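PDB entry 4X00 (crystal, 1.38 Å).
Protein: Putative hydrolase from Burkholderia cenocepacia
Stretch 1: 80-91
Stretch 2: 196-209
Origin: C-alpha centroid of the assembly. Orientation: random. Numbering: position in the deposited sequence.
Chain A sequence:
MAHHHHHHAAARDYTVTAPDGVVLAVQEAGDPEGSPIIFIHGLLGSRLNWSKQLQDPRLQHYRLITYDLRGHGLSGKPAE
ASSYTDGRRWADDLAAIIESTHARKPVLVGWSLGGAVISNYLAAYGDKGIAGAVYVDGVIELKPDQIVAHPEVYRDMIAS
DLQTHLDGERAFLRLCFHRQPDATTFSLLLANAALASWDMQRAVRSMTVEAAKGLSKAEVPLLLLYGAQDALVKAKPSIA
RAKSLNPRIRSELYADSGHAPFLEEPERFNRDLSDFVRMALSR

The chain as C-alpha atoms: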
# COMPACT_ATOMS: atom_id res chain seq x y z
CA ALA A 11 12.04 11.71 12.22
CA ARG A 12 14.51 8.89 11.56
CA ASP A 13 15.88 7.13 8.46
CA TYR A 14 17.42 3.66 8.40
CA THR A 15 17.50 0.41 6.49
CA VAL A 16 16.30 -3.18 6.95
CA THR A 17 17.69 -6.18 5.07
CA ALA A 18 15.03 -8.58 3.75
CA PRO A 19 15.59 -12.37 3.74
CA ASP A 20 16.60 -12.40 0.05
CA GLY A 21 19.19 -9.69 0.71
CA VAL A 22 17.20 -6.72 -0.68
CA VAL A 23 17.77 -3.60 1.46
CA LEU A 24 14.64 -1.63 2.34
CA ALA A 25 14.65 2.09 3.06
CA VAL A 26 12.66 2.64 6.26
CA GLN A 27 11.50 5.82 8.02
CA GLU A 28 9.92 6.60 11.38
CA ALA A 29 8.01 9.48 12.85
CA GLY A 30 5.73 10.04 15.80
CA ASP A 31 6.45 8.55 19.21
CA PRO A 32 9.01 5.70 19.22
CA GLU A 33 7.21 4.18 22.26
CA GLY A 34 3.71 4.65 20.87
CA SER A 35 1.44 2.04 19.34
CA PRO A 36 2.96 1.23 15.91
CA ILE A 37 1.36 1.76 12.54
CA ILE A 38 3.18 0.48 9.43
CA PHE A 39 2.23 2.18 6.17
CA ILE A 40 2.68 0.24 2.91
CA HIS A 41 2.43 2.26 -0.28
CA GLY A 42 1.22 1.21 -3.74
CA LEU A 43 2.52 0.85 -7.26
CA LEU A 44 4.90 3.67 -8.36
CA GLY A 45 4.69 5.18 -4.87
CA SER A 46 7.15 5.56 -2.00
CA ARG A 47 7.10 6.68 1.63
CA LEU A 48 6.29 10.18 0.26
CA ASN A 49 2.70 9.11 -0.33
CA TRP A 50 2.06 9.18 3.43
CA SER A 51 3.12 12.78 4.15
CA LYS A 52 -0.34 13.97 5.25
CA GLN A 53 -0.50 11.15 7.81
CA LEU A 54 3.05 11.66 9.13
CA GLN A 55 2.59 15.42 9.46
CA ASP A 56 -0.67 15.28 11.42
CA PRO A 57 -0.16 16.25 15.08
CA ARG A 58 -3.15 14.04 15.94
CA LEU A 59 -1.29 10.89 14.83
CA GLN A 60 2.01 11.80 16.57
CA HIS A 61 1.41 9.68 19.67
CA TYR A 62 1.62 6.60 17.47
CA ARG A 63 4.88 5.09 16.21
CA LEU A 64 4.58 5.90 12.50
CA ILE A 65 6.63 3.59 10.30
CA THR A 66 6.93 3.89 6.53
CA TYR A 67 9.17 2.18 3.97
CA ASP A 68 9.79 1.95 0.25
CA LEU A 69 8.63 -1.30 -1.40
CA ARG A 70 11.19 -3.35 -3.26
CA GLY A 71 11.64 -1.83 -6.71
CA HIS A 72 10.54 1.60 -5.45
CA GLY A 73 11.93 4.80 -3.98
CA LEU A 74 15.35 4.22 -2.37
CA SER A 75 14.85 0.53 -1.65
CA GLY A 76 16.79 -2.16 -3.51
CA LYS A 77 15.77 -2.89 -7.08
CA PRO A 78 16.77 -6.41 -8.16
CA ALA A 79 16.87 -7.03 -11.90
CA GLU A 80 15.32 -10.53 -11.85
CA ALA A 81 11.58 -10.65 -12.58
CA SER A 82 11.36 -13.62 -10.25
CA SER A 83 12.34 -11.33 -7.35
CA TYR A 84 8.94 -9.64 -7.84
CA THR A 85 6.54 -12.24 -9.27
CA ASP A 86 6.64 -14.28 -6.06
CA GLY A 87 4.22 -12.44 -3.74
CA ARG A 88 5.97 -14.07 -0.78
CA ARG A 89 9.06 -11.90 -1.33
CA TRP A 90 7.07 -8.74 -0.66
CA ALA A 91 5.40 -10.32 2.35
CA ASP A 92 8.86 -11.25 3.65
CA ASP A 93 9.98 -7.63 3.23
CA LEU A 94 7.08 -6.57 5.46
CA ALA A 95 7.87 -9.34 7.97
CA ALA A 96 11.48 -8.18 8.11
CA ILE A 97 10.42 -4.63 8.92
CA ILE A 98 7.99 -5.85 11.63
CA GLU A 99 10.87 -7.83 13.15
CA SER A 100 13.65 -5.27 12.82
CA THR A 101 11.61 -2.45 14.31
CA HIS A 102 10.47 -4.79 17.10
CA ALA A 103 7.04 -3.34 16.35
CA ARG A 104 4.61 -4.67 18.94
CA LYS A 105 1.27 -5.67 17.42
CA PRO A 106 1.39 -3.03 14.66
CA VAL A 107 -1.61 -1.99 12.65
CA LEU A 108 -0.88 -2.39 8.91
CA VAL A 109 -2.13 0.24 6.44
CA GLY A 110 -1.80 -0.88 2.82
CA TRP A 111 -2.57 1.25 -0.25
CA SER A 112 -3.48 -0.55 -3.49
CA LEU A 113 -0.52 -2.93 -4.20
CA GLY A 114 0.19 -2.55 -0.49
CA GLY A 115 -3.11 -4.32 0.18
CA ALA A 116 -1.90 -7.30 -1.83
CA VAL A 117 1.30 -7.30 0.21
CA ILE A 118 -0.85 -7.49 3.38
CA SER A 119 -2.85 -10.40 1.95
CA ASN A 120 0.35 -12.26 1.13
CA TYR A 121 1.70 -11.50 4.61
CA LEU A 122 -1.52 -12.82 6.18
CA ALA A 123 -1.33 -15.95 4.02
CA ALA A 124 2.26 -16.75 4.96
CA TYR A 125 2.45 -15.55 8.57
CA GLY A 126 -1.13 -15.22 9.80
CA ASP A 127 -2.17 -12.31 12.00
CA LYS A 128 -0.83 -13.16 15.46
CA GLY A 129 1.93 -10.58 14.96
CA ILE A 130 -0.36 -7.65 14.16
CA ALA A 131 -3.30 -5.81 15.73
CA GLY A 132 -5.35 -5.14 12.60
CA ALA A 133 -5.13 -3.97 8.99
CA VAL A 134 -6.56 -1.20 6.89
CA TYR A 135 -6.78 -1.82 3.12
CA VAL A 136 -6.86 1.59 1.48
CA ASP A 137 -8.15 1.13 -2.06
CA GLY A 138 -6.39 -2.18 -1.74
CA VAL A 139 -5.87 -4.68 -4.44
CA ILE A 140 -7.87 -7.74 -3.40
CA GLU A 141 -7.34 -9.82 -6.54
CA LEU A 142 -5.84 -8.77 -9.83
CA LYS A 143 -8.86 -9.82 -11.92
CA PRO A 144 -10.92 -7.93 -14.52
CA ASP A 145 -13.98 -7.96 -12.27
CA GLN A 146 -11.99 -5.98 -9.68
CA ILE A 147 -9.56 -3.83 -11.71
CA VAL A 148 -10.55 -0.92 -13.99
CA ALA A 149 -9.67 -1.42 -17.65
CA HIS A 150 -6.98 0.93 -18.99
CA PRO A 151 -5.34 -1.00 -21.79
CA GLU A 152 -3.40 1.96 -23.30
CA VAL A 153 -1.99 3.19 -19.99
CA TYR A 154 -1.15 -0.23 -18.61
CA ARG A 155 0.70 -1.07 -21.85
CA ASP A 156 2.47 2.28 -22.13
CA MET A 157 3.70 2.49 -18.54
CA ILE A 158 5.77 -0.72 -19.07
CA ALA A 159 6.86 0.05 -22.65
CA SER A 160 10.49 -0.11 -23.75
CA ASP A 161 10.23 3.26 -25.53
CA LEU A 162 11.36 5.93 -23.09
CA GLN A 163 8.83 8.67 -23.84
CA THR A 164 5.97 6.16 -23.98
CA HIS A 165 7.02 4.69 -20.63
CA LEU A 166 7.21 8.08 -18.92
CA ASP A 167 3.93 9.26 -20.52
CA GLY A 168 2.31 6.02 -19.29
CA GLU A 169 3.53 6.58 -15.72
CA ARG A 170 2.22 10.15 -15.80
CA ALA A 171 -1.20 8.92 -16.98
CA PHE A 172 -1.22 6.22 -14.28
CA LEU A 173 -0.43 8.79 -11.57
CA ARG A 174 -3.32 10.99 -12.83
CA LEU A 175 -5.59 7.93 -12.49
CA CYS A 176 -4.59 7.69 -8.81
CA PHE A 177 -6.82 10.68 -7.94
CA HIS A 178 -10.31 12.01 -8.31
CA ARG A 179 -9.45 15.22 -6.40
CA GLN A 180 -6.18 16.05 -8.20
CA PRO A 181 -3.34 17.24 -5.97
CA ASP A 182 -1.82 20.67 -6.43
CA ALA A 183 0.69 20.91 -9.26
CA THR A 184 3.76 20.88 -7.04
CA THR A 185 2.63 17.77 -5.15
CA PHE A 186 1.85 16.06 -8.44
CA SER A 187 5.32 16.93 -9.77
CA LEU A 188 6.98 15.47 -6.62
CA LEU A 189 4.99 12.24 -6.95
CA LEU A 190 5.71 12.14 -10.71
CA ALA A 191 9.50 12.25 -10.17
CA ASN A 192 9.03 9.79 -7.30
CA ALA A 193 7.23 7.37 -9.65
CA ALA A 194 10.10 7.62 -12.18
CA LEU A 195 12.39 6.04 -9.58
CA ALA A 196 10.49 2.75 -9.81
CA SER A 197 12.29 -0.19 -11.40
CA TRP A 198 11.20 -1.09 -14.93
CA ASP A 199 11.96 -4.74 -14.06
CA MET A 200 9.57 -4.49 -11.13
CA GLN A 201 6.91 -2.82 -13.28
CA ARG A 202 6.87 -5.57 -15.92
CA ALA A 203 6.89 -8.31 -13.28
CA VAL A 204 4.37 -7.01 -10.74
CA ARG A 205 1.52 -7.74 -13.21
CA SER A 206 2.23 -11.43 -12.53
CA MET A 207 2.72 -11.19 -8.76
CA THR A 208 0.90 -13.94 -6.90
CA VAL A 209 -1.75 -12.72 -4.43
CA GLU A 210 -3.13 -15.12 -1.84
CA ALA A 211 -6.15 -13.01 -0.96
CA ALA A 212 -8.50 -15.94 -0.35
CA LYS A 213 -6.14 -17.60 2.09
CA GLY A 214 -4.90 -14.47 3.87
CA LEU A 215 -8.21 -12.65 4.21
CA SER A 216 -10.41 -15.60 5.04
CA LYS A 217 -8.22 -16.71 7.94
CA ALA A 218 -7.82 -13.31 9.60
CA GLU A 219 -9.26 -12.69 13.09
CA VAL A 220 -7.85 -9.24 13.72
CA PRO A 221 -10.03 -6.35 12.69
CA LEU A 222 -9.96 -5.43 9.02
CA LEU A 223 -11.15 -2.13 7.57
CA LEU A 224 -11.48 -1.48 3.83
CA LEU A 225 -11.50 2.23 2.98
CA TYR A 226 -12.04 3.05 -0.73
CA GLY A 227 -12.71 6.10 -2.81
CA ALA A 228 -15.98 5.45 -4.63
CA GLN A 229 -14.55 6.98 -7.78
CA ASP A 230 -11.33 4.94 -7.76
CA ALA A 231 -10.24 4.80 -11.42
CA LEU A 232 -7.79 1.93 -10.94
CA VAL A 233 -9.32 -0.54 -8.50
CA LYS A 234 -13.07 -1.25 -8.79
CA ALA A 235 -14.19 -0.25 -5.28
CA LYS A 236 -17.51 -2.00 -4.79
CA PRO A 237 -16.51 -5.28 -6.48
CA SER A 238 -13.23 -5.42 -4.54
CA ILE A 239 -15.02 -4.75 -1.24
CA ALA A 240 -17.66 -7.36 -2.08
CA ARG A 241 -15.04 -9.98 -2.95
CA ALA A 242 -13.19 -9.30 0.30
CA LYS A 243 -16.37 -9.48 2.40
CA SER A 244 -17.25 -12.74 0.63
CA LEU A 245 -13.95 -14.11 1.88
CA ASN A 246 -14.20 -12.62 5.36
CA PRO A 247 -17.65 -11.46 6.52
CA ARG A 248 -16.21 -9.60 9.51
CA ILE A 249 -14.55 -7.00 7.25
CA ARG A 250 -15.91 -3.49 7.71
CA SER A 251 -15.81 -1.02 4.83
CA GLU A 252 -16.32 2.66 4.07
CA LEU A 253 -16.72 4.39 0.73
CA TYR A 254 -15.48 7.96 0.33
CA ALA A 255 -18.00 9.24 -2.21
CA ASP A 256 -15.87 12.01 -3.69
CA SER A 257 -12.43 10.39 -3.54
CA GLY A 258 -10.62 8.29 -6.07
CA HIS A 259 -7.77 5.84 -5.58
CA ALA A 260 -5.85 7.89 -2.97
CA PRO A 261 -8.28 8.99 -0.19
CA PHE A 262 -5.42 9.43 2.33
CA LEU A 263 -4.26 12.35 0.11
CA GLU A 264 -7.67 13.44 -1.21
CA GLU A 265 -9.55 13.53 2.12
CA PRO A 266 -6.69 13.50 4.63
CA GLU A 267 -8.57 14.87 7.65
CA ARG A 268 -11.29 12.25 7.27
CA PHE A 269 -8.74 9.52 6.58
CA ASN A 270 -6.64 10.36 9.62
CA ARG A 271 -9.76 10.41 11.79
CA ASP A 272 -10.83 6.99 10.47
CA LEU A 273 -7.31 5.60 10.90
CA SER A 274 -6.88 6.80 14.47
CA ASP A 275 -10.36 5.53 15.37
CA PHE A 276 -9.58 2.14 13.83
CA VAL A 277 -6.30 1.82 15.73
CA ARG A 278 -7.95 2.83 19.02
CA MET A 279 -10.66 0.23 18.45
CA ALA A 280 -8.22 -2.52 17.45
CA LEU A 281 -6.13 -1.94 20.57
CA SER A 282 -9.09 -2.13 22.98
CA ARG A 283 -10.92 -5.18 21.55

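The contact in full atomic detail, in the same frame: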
# COMPACT_ATOMS: atom_id res chain seq x y z
N GLU A 80 16.04 -9.30 -11.47
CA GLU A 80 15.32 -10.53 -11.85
C GLU A 80 13.83 -10.37 -11.67
O GLU A 80 13.38 -10.03 -10.56
CB GLU A 80 15.76 -11.75 -11.01
CG GLU A 80 17.12 -12.35 -11.28
CD GLU A 80 17.18 -13.21 -12.55
OE1 GLU A 80 16.18 -13.32 -13.29
OE2 GLU A 80 18.26 -13.79 -12.80
N ALA A 81 13.04 -10.67 -12.70
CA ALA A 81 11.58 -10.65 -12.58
C ALA A 81 11.12 -11.56 -11.46
O ALA A 81 10.17 -11.23 -10.74
CB ALA A 81 10.90 -11.05 -13.89
N SER A 82 11.80 -12.68 -11.27
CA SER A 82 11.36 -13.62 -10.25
C SER A 82 11.56 -13.10 -8.81
O SER A 82 11.01 -13.66 -7.86
CB SER A 82 12.08 -14.95 -10.44
OG SER A 82 13.48 -14.79 -10.30
N SER A 83 12.28 -12.00 -8.64
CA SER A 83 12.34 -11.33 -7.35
C SER A 83 11.08 -10.53 -7.04
O SER A 83 10.90 -10.08 -5.91
CB SER A 83 13.56 -10.41 -7.30
OG SER A 83 14.75 -11.17 -7.27
N TYR A 84 10.18 -10.39 -8.02
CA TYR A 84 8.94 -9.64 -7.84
C TYR A 84 7.68 -10.50 -8.06
O TYR A 84 6.62 -10.20 -7.51
CB TYR A 84 8.91 -8.46 -8.80
CG TYR A 84 10.07 -7.51 -8.67
CD1 TYR A 84 10.13 -6.56 -7.66
CD2 TYR A 84 11.11 -7.58 -9.58
CE1 TYR A 84 11.20 -5.70 -7.56
CE2 TYR A 84 12.18 -6.74 -9.49
CZ TYR A 84 12.22 -5.79 -8.49
OH TYR A 84 13.27 -4.90 -8.39
N THR A 85 7.75 -11.51 -8.92
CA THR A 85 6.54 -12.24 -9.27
C THR A 85 6.10 -13.15 -8.13
O THR A 85 4.92 -13.51 -8.05
CB THR A 85 6.72 -13.08 -10.55
OG1 THR A 85 7.89 -13.91 -10.42
CG2 THR A 85 6.88 -12.17 -11.77
N ASP A 86 7.02 -13.50 -7.24
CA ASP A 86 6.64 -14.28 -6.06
C ASP A 86 6.13 -13.31 -4.99
O ASP A 86 6.92 -12.58 -4.37
CB ASP A 86 7.83 -15.09 -5.54
CG ASP A 86 7.48 -15.93 -4.30
OD1 ASP A 86 6.29 -15.96 -3.91
OD2 ASP A 86 8.40 -16.58 -3.74
N GLY A 87 4.81 -13.30 -4.75
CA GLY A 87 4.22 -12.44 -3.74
C GLY A 87 4.85 -12.62 -2.36
O GLY A 87 4.85 -11.68 -1.57
N ARG A 88 5.36 -13.81 -2.07
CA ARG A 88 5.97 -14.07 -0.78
C ARG A 88 7.16 -13.15 -0.51
O ARG A 88 7.44 -12.83 0.65
CB ARG A 88 6.39 -15.56 -0.67
CG ARG A 88 7.10 -15.97 0.62
CD ARG A 88 6.26 -15.70 1.87
NE ARG A 88 6.96 -16.17 3.07
CZ ARG A 88 6.86 -17.40 3.55
NH1 ARG A 88 6.10 -18.29 2.93
NH2 ARG A 88 7.52 -17.75 4.65
N ARG A 89 7.89 -12.74 -1.57
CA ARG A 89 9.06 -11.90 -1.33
C ARG A 89 8.65 -10.57 -0.71
O ARG A 89 9.33 -10.04 0.18
CB ARG A 89 9.83 -11.58 -2.62
CG ARG A 89 10.44 -12.71 -3.32
CD ARG A 89 11.60 -13.25 -2.52
NE ARG A 89 12.04 -14.41 -3.24
CZ ARG A 89 13.02 -14.42 -4.14
NH1 ARG A 89 13.74 -13.33 -4.38
NH2 ARG A 89 13.30 -15.55 -4.75
N TRP A 90 7.53 -10.03 -1.18
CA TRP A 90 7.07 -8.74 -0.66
C TRP A 90 6.53 -8.91 0.76
O TRP A 90 6.69 -8.03 1.60
CB TRP A 90 5.97 -8.15 -1.54
CG TRP A 90 6.27 -8.05 -3.04
CD1 TRP A 90 6.44 -9.07 -3.92
CD2 TRP A 90 6.36 -6.84 -3.81
NE1 TRP A 90 6.64 -8.58 -5.19
CE2 TRP A 90 6.60 -7.21 -5.14
CE3 TRP A 90 6.27 -5.48 -3.49
CZ2 TRP A 90 6.76 -6.27 -6.16
CZ3 TRP A 90 6.41 -4.55 -4.50
CH2 TRP A 90 6.63 -4.94 -5.82
N ALA A 91 5.83 -10.01 1.00
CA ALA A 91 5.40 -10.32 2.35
C ALA A 91 6.58 -10.48 3.29
O ALA A 91 6.51 -10.04 4.46
CB ALA A 91 4.53 -11.59 2.37
N ALA A 196 10.84 4.18 -9.89
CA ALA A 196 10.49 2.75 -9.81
C ALA A 196 11.19 1.93 -10.90
O ALA A 196 11.33 2.34 -12.06
CB ALA A 196 8.97 2.56 -9.89
N SER A 197 11.60 0.73 -10.51
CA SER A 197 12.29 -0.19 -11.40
C SER A 197 11.41 -0.66 -12.55
O SER A 197 10.29 -1.12 -12.33
CB SER A 197 12.76 -1.42 -10.59
OG SER A 197 13.06 -2.50 -11.47
N TRP A 198 11.94 -0.59 -13.78
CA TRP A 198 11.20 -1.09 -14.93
C TRP A 198 11.09 -2.62 -14.89
O TRP A 198 10.14 -3.20 -15.43
CB TRP A 198 11.89 -0.65 -16.23
CG TRP A 198 11.78 0.80 -16.51
CD1 TRP A 198 11.59 1.83 -15.61
CD2 TRP A 198 11.86 1.41 -17.80
NE1 TRP A 198 11.53 3.03 -16.28
CE2 TRP A 198 11.73 2.80 -17.62
CE3 TRP A 198 12.07 0.90 -19.08
CZ2 TRP A 198 11.72 3.68 -18.70
CZ3 TRP A 198 12.06 1.78 -20.15
CH2 TRP A 198 11.89 3.15 -19.96
N ASP A 199 12.05 -3.28 -14.22
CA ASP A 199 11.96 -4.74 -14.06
C ASP A 199 10.79 -5.08 -13.15
O ASP A 199 10.02 -5.99 -13.41
CB ASP A 199 13.26 -5.30 -13.48
CG ASP A 199 14.47 -4.99 -14.35
OD1 ASP A 199 14.40 -5.34 -15.54
OD2 ASP A 199 15.46 -4.37 -13.87
N MET A 200 10.68 -4.33 -12.06
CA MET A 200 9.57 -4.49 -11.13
C MET A 200 8.26 -4.24 -11.87
O MET A 200 7.32 -5.05 -11.76
CB MET A 200 9.74 -3.52 -9.96
CG MET A 200 8.59 -3.60 -8.97
SD MET A 200 7.14 -2.60 -9.42
CE MET A 200 7.90 -0.95 -9.49
N GLN A 201 8.19 -3.16 -12.66
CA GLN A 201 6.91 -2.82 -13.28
C GLN A 201 6.39 -3.90 -14.21
O GLN A 201 5.19 -4.18 -14.26
CB GLN A 201 7.01 -1.52 -14.08
CG GLN A 201 7.18 -0.27 -13.26
CD GLN A 201 7.29 0.90 -14.20
OE1 GLN A 201 8.37 1.29 -14.59
NE2 GLN A 201 6.14 1.39 -14.66
N ARG A 202 7.28 -4.50 -15.00
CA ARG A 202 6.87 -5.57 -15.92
C ARG A 202 6.45 -6.83 -15.16
O ARG A 202 5.53 -7.55 -15.57
CB ARG A 202 8.00 -5.91 -16.90
CG ARG A 202 8.24 -4.84 -17.95
CD ARG A 202 9.31 -5.22 -18.97
NE ARG A 202 10.58 -5.60 -18.34
CZ ARG A 202 11.65 -4.81 -18.22
NH1 ARG A 202 11.67 -3.58 -18.72
NH2 ARG A 202 12.73 -5.28 -17.61
N ALA A 203 7.12 -7.09 -14.05
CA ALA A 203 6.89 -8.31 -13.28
C ALA A 203 5.65 -8.25 -12.37
O ALA A 203 4.97 -9.28 -12.16
CB ALA A 203 8.14 -8.62 -12.46
N VAL A 204 5.34 -7.07 -11.82
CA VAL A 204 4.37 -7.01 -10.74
C VAL A 204 2.96 -7.41 -11.22
O VAL A 204 2.15 -7.90 -10.44
CB VAL A 204 4.39 -5.61 -10.08
CG1 VAL A 204 3.81 -4.58 -11.02
CG2 VAL A 204 3.70 -5.65 -8.72
N ARG A 205 2.71 -7.24 -12.52
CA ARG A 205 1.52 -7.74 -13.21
C ARG A 205 1.22 -9.21 -12.87
O ARG A 205 0.06 -9.62 -12.76
CB ARG A 205 1.72 -7.59 -14.73
CG ARG A 205 2.33 -6.23 -15.15
CD ARG A 205 2.36 -6.13 -16.66
NE ARG A 205 3.23 -7.10 -17.35
CZ ARG A 205 2.90 -7.61 -18.53
NH1 ARG A 205 3.67 -8.48 -19.16
NH2 ARG A 205 1.75 -7.24 -19.08
N SER A 206 2.29 -9.98 -12.72
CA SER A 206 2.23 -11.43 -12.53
C SER A 206 2.44 -11.84 -11.09
O SER A 206 2.56 -13.03 -10.81
CB SER A 206 3.29 -12.13 -13.39
OG SER A 206 3.08 -11.88 -14.76
N MET A 207 2.49 -10.88 -10.17
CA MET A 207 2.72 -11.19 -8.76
C MET A 207 1.58 -12.03 -8.20
O MET A 207 0.43 -11.67 -8.36
CB MET A 207 2.85 -9.92 -7.93
CG MET A 207 3.27 -10.18 -6.48
SD MET A 207 3.21 -8.67 -5.48
CE MET A 207 1.47 -8.53 -5.17
N THR A 208 1.92 -13.13 -7.53
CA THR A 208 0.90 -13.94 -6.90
C THR A 208 0.27 -13.19 -5.73
O THR A 208 0.95 -12.43 -5.03
CB THR A 208 1.49 -15.29 -6.43
OG1 THR A 208 2.61 -15.05 -5.58
CG2 THR A 208 1.95 -16.12 -7.63
N VAL A 209 -1.04 -13.36 -5.55
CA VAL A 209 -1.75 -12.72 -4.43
C VAL A 209 -2.65 -13.74 -3.77
O VAL A 209 -3.64 -14.20 -4.37
CB VAL A 209 -2.60 -11.51 -4.89
CG1 VAL A 209 -3.24 -10.81 -3.67
CG2 VAL A 209 -1.74 -10.51 -5.66
O HOH W 1 4.34 -17.06 -5.56

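The most unusual feature of this contact is a sulfur set over an indole. M207 SD lies 3.6 Å from the centroid of the five-membered ring of W90 and only 15° off the ring normal, so the thioether sits over the ring face. Its extended side chain (chi1 and chi2 both t, chi3 p) carries the sulfur there, and the polarizable sulfur packs closely against the pi system, with M207 SD 3.4 Å from W90 NE1. The indole N-H is not spent on the sulfur: W90 NE1 donates to Y84 O at 2.8 Å with an angle of 165°, a bond within the first stretch that ties the tryptophan back to the residues before its helix.

The backbones come closest near T85 and M207, whose CA atoms are 4.0 Å apart. Two hydrogen bonds join the stretches here. T208 N donates to T85 O (3.1 Å, 156°), and G87 N donates to T208 OG1 (2.9 Å, 154°), so T208 serves as donor through its backbone and as acceptor through its side chain. The same T85 O also receives a CA-H...O contact from M207 CA at 3.3 Å, with 155° at the hydrogen. A second such contact runs from G87 CA to T208 O, at 3.5 Å and 142°. The close fit depends on glycine: an ideal CB on G87 would point toward the second stretch and stand 2.3 Å from T208 O, a clash.

Beside this junction, D86 occupies the N-cap position right before a helix. D86 OD1 accepts from R88 N at 3.0 Å, satisfying an amide in the first turn. A water extends the polar network, donating to D86 OD1 at 2.8 Å and hydrogen-bonded to T208 OG1 at 2.7 Å; this bridge links two side-chain oxygens, D86 OD1 and T208 OG1, that are themselves 4.1 Å apart.

Farther back along the second stretch, the contact becomes largely apolar. S197 caps the helix starting at W198, S197 OG accepting from M200 N (3.1 Å, 170°) and, weakly, from D199 N (3.0 Å, 121°). Within that helix, M200 CB stands 3.7 Å from the centroid of the Y84 ring and 17° off its normal, a CH-pi contact over the face. M200 CG also meets W90 CH2 at 3.9 Å, before the end of the side chain leads away. The methionine thus touches both aromatic residues, while V204 CG2 adds an apolar contact to W90 CZ2 at 4.0 Å.

A203 points toward the first stretch, and its methyl packs closely against several neighbors. A203 CB lies 3.7 Å from Y84 CB, 3.9 Å from A81 CB and 3.8 Å from T85 CG2. A type I beta turn from V204 to M207, with M207 N bonded to V204 O at 3.0 Å, leads the chain into the T85–G87 junction. Together the two stretches bury 560 Å², counting both sides.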